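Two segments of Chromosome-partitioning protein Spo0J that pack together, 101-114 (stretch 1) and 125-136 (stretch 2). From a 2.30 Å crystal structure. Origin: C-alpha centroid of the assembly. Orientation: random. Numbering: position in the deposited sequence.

Stretch 1 (101-114) DREALELALVENLQ
Stretch 2 (125-136) RGYQALLEMGLT

The apolar centre of the contact is a knob-into-hole arrangement: the side chain of Leu 130 (chi1 m, chi2 t) sits among Glu 106, Leu 109, Val 110 and Leu 113. Its CA-to-CB bond points sideways, but the end of the side chain comes nearer stretch 1, placing Leu 130 CD2 3.8 Å from Leu 109 CD1 and Leu 130 CD1 3.8 Å from Leu 113 CD1. Val 110 (chi1 t) closes the hole more loosely, with its CG2 4.4 Å from Leu 130 CD1. Leu 109 (m, t) points toward stretch 2, and its CD1 also lies 3.7 Å from Ala 129 CB and 3.9 Å from Met 133 SD, so one methyl touches three residues.

The backbones that carry these side chains are two helices, 125-132 and one spanning stretch 1, running nearly antiparallel at 159° (signed crossing angle -159°), with axes 9.9 Å apart at closest approach. The register follows from the nearest CA pairs: Leu 109 CA to Gly 126 CA at 6.1 Å, Glu 106 CA to Leu 130 CA at 6.7 Å, and Arg 102 CA to Met 133 CA at 7.8 Å. The spacing is tightest at Gly 126, where an ideal CB would lie 2.7 Å from Leu 113 CD2, a clash; the glycine CA itself is 4.1 Å from that methyl. Leu 113 (m, t) also sets CD2 3.7 Å from Tyr 127 CE2. The tyrosine CA-to-CB bond points away, yet with chi1 at -65° and chi2 at 167° the ring end returns to the contact.

Toward the other end, Met 133 (m, t, p) has the largest area covered across the contact, 110 Å². Its SD is 3.7 Å from Leu 105 CD1, and its CE packs 3.8 Å from Glu 106 CB. Glu 106, extended with chi1 and chi2 both t, contributes its aliphatic part, CG lying 4.0 Å from Leu 130 CD2.

Stretch 2 leaves its helix through a Schellman motif. Gly 134 has phi/psi of 108/-10, and the turn is tied back by Gly 134 N to Leu 131 O (2.8 Å) and Leu 135 N to Leu 130 O (3.2 Å). Leu 135 (m, p) then points toward stretch 1, its CD2 3.7 Å from Glu 106 OE1.

At the polar edge, Arg 102 extends through three t torsions, bringing its NH2 3.8 Å from Leu 135 CD1. Met 133 O lies near the guanidinium plane, but its 2.3 Å separation from Arg 102 NH1 is a clash in the model and supports no hydrogen bond.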

# COMPACT_ATOMS: atom_id res chain seq x y z
N ASP C 101 23.58 -4.57 -10.71
CA ASP C 101 22.22 -4.15 -11.00
C ASP C 101 21.24 -5.18 -10.45
O ASP C 101 20.23 -4.84 -9.82
CB ASP C 101 22.03 -4.01 -12.50
CG ASP C 101 22.86 -2.88 -13.08
OD1 ASP C 101 22.79 -2.65 -14.31
OD2 ASP C 101 23.59 -2.22 -12.31
N ARG C 102 21.56 -6.44 -10.68
CA ARG C 102 20.73 -7.55 -10.24
C ARG C 102 20.52 -7.58 -8.72
O ARG C 102 19.40 -7.81 -8.25
CB ARG C 102 21.38 -8.84 -10.74
CG ARG C 102 20.69 -10.12 -10.33
CD ARG C 102 21.44 -11.30 -10.92
NE ARG C 102 21.22 -12.52 -10.14
CZ ARG C 102 20.03 -13.06 -9.94
NH1 ARG C 102 18.96 -12.49 -10.46
NH2 ARG C 102 19.92 -14.17 -9.21
N GLU C 103 21.58 -7.33 -7.95
CA GLU C 103 21.48 -7.33 -6.49
C GLU C 103 20.65 -6.13 -6.03
O GLU C 103 19.88 -6.23 -5.07
CB GLU C 103 22.86 -7.25 -5.82
CG GLU C 103 23.88 -8.30 -6.26
CD GLU C 103 25.21 -8.14 -5.54
OE1 GLU C 103 25.35 -8.67 -4.42
OE2 GLU C 103 26.11 -7.47 -6.10
N ALA C 104 20.84 -5.00 -6.70
CA ALA C 104 20.13 -3.78 -6.34
C ALA C 104 18.63 -3.98 -6.53
O ALA C 104 17.83 -3.52 -5.72
CB ALA C 104 20.62 -2.62 -7.19
N LEU C 105 18.27 -4.68 -7.60
CA LEU C 105 16.87 -4.95 -7.89
C LEU C 105 16.33 -5.91 -6.83
O LEU C 105 15.24 -5.71 -6.30
CB LEU C 105 16.73 -5.60 -9.26
CG LEU C 105 15.51 -5.21 -10.10
CD1 LEU C 105 15.28 -6.31 -11.13
CD2 LEU C 105 14.28 -5.04 -9.22
N GLU C 106 17.10 -6.94 -6.54
CA GLU C 106 16.71 -7.92 -5.55
C GLU C 106 16.48 -7.21 -4.21
O GLU C 106 15.51 -7.49 -3.51
CB GLU C 106 17.80 -9.00 -5.43
CG GLU C 106 17.59 -10.01 -4.30
CD GLU C 106 18.59 -11.16 -4.33
OE1 GLU C 106 18.66 -11.93 -3.34
OE2 GLU C 106 19.31 -11.31 -5.34
N LEU C 107 17.36 -6.28 -3.86
CA LEU C 107 17.20 -5.55 -2.61
C LEU C 107 15.94 -4.69 -2.65
O LEU C 107 15.22 -4.60 -1.66
CB LEU C 107 18.43 -4.67 -2.32
CG LEU C 107 19.68 -5.38 -1.78
CD1 LEU C 107 20.81 -4.37 -1.65
CD2 LEU C 107 19.37 -6.03 -0.44
N ALA C 108 15.68 -4.06 -3.79
CA ALA C 108 14.50 -3.22 -3.90
C ALA C 108 13.23 -4.06 -3.71
O ALA C 108 12.30 -3.64 -3.02
CB ALA C 108 14.46 -2.53 -5.26
N LEU C 109 13.20 -5.23 -4.32
CA LEU C 109 12.05 -6.11 -4.18
C LEU C 109 11.91 -6.57 -2.74
O LEU C 109 10.81 -6.56 -2.19
CB LEU C 109 12.19 -7.31 -5.12
CG LEU C 109 12.07 -6.97 -6.60
CD1 LEU C 109 12.55 -8.15 -7.44
CD2 LEU C 109 10.63 -6.59 -6.95
N VAL C 110 13.02 -6.97 -2.12
CA VAL C 110 12.99 -7.45 -0.74
C VAL C 110 12.55 -6.39 0.28
O VAL C 110 11.74 -6.69 1.16
CB VAL C 110 14.37 -8.05 -0.33
CG1 VAL C 110 14.40 -8.33 1.17
CG2 VAL C 110 14.62 -9.34 -1.10
N GLU C 111 13.05 -5.16 0.16
CA GLU C 111 12.66 -4.14 1.14
C GLU C 111 11.18 -3.82 0.96
O GLU C 111 10.48 -3.49 1.91
CB GLU C 111 13.50 -2.86 0.99
CG GLU C 111 13.19 -2.02 -0.23
CD GLU C 111 13.69 -0.58 -0.10
OE1 GLU C 111 13.89 0.07 -1.15
OE2 GLU C 111 13.87 -0.08 1.03
N ASN C 112 10.72 -3.93 -0.27
CA ASN C 112 9.33 -3.67 -0.56
C ASN C 112 8.46 -4.75 0.09
O ASN C 112 7.42 -4.46 0.69
CB ASN C 112 9.14 -3.66 -2.07
CG ASN C 112 8.00 -2.80 -2.50
OD1 ASN C 112 6.83 -3.17 -2.37
ND2 ASN C 112 8.33 -1.61 -3.01
N LEU C 113 8.89 -6.00 -0.02
CA LEU C 113 8.16 -7.13 0.55
C LEU C 113 8.11 -7.13 2.08
O LEU C 113 7.37 -7.91 2.67
CB LEU C 113 8.76 -8.44 0.05
CG LEU C 113 8.45 -8.78 -1.42
CD1 LEU C 113 9.42 -9.82 -1.95
CD2 LEU C 113 7.01 -9.27 -1.52
N GLN C 114 8.87 -6.25 2.71
CA GLN C 114 8.91 -6.19 4.17
C GLN C 114 7.96 -5.14 4.74
O GLN C 114 7.59 -5.20 5.92
CB GLN C 114 10.33 -5.88 4.65
CG GLN C 114 11.34 -6.99 4.37
CD GLN C 114 12.70 -6.69 4.98
OE1 GLN C 114 12.80 -6.35 6.16
NE2 GLN C 114 13.75 -6.81 4.17
N ARG C 125 3.39 -10.81 -6.54
CA ARG C 125 4.14 -10.27 -7.68
C ARG C 125 5.62 -10.14 -7.33
O ARG C 125 6.49 -10.34 -8.19
CB ARG C 125 3.58 -8.91 -8.11
CG ARG C 125 2.16 -8.95 -8.64
CD ARG C 125 1.70 -7.56 -9.10
NE ARG C 125 0.27 -7.54 -9.39
CZ ARG C 125 -0.30 -8.16 -10.42
NH1 ARG C 125 -1.61 -8.09 -10.58
NH2 ARG C 125 0.44 -8.84 -11.29
N GLY C 126 5.90 -9.78 -6.08
CA GLY C 126 7.27 -9.64 -5.63
C GLY C 126 7.99 -10.97 -5.67
O GLY C 126 9.09 -11.08 -6.22
N TYR C 127 7.37 -12.00 -5.10
CA TYR C 127 7.98 -13.33 -5.09
C TYR C 127 8.24 -13.78 -6.52
O TYR C 127 9.32 -14.29 -6.83
CB TYR C 127 7.06 -14.34 -4.40
CG TYR C 127 6.83 -14.08 -2.93
CD1 TYR C 127 5.81 -14.74 -2.25
CD2 TYR C 127 7.61 -13.16 -2.23
CE1 TYR C 127 5.57 -14.50 -0.91
CE2 TYR C 127 7.38 -12.90 -0.88
CZ TYR C 127 6.36 -13.58 -0.23
OH TYR C 127 6.09 -13.30 1.09
N GLN C 128 7.26 -13.58 -7.39
CA GLN C 128 7.41 -13.98 -8.78
C GLN C 128 8.58 -13.27 -9.46
O GLN C 128 9.29 -13.87 -10.28
CB GLN C 128 6.13 -13.72 -9.57
CG GLN C 128 6.22 -14.22 -10.99
CD GLN C 128 5.02 -13.86 -11.81
OE1 GLN C 128 4.73 -12.68 -12.03
NE2 GLN C 128 4.30 -14.87 -12.28
N ALA C 129 8.78 -12.00 -9.14
CA ALA C 129 9.87 -11.24 -9.73
C ALA C 129 11.20 -11.82 -9.26
O ALA C 129 12.15 -11.92 -10.04
CB ALA C 129 9.76 -9.77 -9.34
N LEU C 130 11.28 -12.21 -7.99
CA LEU C 130 12.51 -12.77 -7.45
C LEU C 130 12.82 -14.11 -8.13
O LEU C 130 13.98 -14.42 -8.39
CB LEU C 130 12.39 -12.94 -5.93
CG LEU C 130 12.47 -11.64 -5.12
CD1 LEU C 130 12.15 -11.89 -3.65
CD2 LEU C 130 13.87 -11.05 -5.28
N LEU C 131 11.78 -14.88 -8.42
CA LEU C 131 11.94 -16.17 -9.09
C LEU C 131 12.48 -15.95 -10.50
O LEU C 131 13.36 -16.67 -10.96
CB LEU C 131 10.61 -16.92 -9.18
CG LEU C 131 9.94 -17.45 -7.92
CD1 LEU C 131 8.66 -18.18 -8.32
CD2 LEU C 131 10.89 -18.38 -7.19
N GLU C 132 11.92 -14.95 -11.19
CA GLU C 132 12.32 -14.64 -12.55
C GLU C 132 13.78 -14.21 -12.60
O GLU C 132 14.41 -14.25 -13.66
CB GLU C 132 11.43 -13.55 -13.13
CG GLU C 132 10.04 -14.03 -13.48
CD GLU C 132 9.10 -12.90 -13.83
OE1 GLU C 132 7.96 -13.19 -14.25
OE2 GLU C 132 9.50 -11.72 -13.67
N MET C 133 14.30 -13.79 -11.46
CA MET C 133 15.68 -13.36 -11.39
C MET C 133 16.60 -14.54 -11.08
O MET C 133 17.81 -14.38 -10.96
CB MET C 133 15.83 -12.26 -10.34
CG MET C 133 15.36 -10.91 -10.84
SD MET C 133 15.46 -9.65 -9.60
CE MET C 133 17.18 -9.83 -9.05
N GLY C 134 16.02 -15.72 -10.96
CA GLY C 134 16.83 -16.90 -10.69
C GLY C 134 16.74 -17.50 -9.30
O GLY C 134 17.26 -18.59 -9.07
N LEU C 135 16.09 -16.81 -8.36
CA LEU C 135 15.98 -17.35 -7.02
C LEU C 135 14.98 -18.48 -6.90
O LEU C 135 14.12 -18.67 -7.77
CB LEU C 135 15.60 -16.26 -6.01
CG LEU C 135 16.70 -15.31 -5.55
CD1 LEU C 135 17.07 -14.37 -6.69
CD2 LEU C 135 16.21 -14.52 -4.35
N THR C 136 15.10 -19.22 -5.81
CA THR C 136 14.22 -20.34 -5.52
C THR C 136 13.29 -19.87 -4.42
O THR C 136 13.58 -18.90 -3.71
CB THR C 136 15.01 -21.54 -4.97
OG1 THR C 136 16.24 -21.68 -5.70
CG2 THR C 136 14.19 -22.82 -5.13